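Local coordinates for protein beta-glucosidase (Chaetomella raphigera, PDB 6JXG) that probably hydrolyses terminal non-reducing beta-D-glucosyl residues to release beta-D-glucose, as a secreted family 3 glycoside hydrolase of cellulose breakdown, at residues 526-531 against 629-634. Residues are numbered along the deposited sequence; the frame is centred on the assembly and turned at random.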
# COMPACT_ATOMS: atom_id res chain seq x y z
N SER A 526 -0.40 8.10 17.10
CA SER A 526 -0.93 9.12 16.16
C SER A 526 -1.50 8.52 14.85
O SER A 526 -1.83 9.26 13.87
CB SER A 526 0.16 10.17 15.85
OG SER A 526 1.20 9.57 15.09
N GLY A 527 -1.53 7.18 14.76
CA GLY A 527 -2.00 6.50 13.61
C GLY A 527 -3.51 6.60 13.55
O GLY A 527 -4.11 6.86 14.55
N LYS A 528 -4.09 6.47 12.36
CA LYS A 528 -5.57 6.41 12.18
C LYS A 528 -5.90 5.23 11.26
O LYS A 528 -5.14 4.92 10.29
CB LYS A 528 -6.11 7.73 11.50
CG LYS A 528 -5.78 9.02 12.24
CD LYS A 528 -6.62 9.17 13.50
CE LYS A 528 -6.66 10.64 13.89
NZ LYS A 528 -7.14 10.88 15.26
N LEU A 529 -7.03 4.57 11.48
CA LEU A 529 -7.36 3.42 10.63
C LEU A 529 -7.48 3.82 9.17
O LEU A 529 -8.10 4.84 8.84
CB LEU A 529 -8.65 2.81 11.06
CG LEU A 529 -8.73 2.06 12.37
CD1 LEU A 529 -10.17 1.64 12.56
CD2 LEU A 529 -7.80 0.83 12.40
N PRO A 530 -6.88 3.01 8.25
CA PRO A 530 -7.02 3.23 6.83
C PRO A 530 -8.10 2.37 6.21
O PRO A 530 -8.24 2.35 5.01
CB PRO A 530 -5.65 2.79 6.29
CG PRO A 530 -5.28 1.60 7.15
CD PRO A 530 -5.81 2.03 8.55
N TYR A 531 -8.88 1.71 7.05
CA TYR A 531 -10.06 0.93 6.66
C TYR A 531 -11.04 0.88 7.81
O TYR A 531 -10.77 1.39 8.90
CB TYR A 531 -9.64 -0.46 6.22
CG TYR A 531 -8.59 -1.09 7.13
CD1 TYR A 531 -8.85 -1.32 8.46
CD2 TYR A 531 -7.33 -1.46 6.62
CE1 TYR A 531 -7.91 -1.88 9.28
CE2 TYR A 531 -6.38 -2.03 7.45
CZ TYR A 531 -6.69 -2.22 8.78
OH TYR A 531 -5.73 -2.80 9.57
N ALA A 629 0.33 14.09 18.14
CA ALA A 629 0.00 14.53 16.79
C ALA A 629 -1.38 14.10 16.41
O ALA A 629 -1.83 12.99 16.77
CB ALA A 629 0.98 13.96 15.80
N GLU A 630 -2.07 14.99 15.74
CA GLU A 630 -3.42 14.73 15.24
C GLU A 630 -3.44 14.71 13.71
O GLU A 630 -2.79 15.55 13.07
CB GLU A 630 -4.36 15.81 15.76
CG GLU A 630 -5.74 15.86 15.11
CD GLU A 630 -6.64 14.71 15.50
OE1 GLU A 630 -7.89 14.94 15.63
OE2 GLU A 630 -6.12 13.59 15.62
N VAL A 631 -4.19 13.77 13.14
CA VAL A 631 -4.40 13.70 11.70
C VAL A 631 -5.75 14.33 11.40
O VAL A 631 -6.79 13.71 11.59
CB VAL A 631 -4.36 12.23 11.15
CG1 VAL A 631 -4.58 12.18 9.64
CG2 VAL A 631 -3.05 11.60 11.46
N ALA A 632 -5.73 15.63 11.04
CA ALA A 632 -6.96 16.29 10.60
C ALA A 632 -7.33 15.82 9.21
O ALA A 632 -6.46 15.67 8.37
CB ALA A 632 -6.79 17.75 10.61
N GLN A 633 -8.61 15.65 8.96
CA GLN A 633 -9.14 15.05 7.73
C GLN A 633 -10.21 15.93 7.17
O GLN A 633 -11.00 16.50 7.96
CB GLN A 633 -9.72 13.68 7.97
CG GLN A 633 -8.66 12.74 8.52
CD GLN A 633 -9.22 11.54 9.25
OE1 GLN A 633 -10.17 10.92 8.81
NE2 GLN A 633 -8.59 11.20 10.36
N LEU A 634 -10.24 16.00 5.84
CA LEU A 634 -11.24 16.71 5.07
C LEU A 634 -11.98 15.75 4.17
O LEU A 634 -11.34 15.08 3.33
CB LEU A 634 -10.57 17.71 4.12
CG LEU A 634 -11.29 18.89 3.50
CD1 LEU A 634 -10.83 19.28 2.12
CD2 LEU A 634 -12.74 19.08 3.75
O HOH W 1 -3.39 11.13 15.19
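K528 reaches across to E630 and V631, joining a loop of the family 3 C-terminal domain to strand 628-637. That strand belongs to the antiparallel sheet of the fibronectin type III-like domain, so the contact is part of a buried interface between two domains. The K528 side chain can be followed outward. CB points toward the strand. CG lies beside the backbone N (chi1 -57°) and rests 3.7 Å from V631 CB, with V631 CG2 almost as near. Q633 NE2 lies a little farther from K528 CG, at 4.0 Å, a packing contact. The chain bends at chi2 (-73°) and then runs extended, sliding past V631 in the opposite direction. K528 CE lies 3.5 Å from E630 OE2, with V631 O the next nearest. K528 NZ ends in a salt bridge to E630 OE2, 2.9 Å long, met on the syn side and 19° out of the carboxylate plane. A second bond from NZ goes to G576 O. E630 starts out away from the loop, but its bend at chi2 brings the carboxylate back to cross the lysine at about a right angle. OE1 is bonded to Y584 OH on strand 582-591, while OE2 takes the lysine and, weakly, the backbone N of V631. An alanine in place of K528 would probably leave E630 OE2 without its cationic mate and open a gap beside V631. Q633 NE2 bonds weakly to V631 O and also to G574 O, while its OE1 takes Y635 OH. Beyond the lysine, S526 CB packs against A629 CB, and S526 OG bonds to K655 NZ. V631 CG2 touches S526 O at 3.6 Å. A water also joins the two backbones, at 2.8 Å from S526 O and 2.9 Å from A629 O.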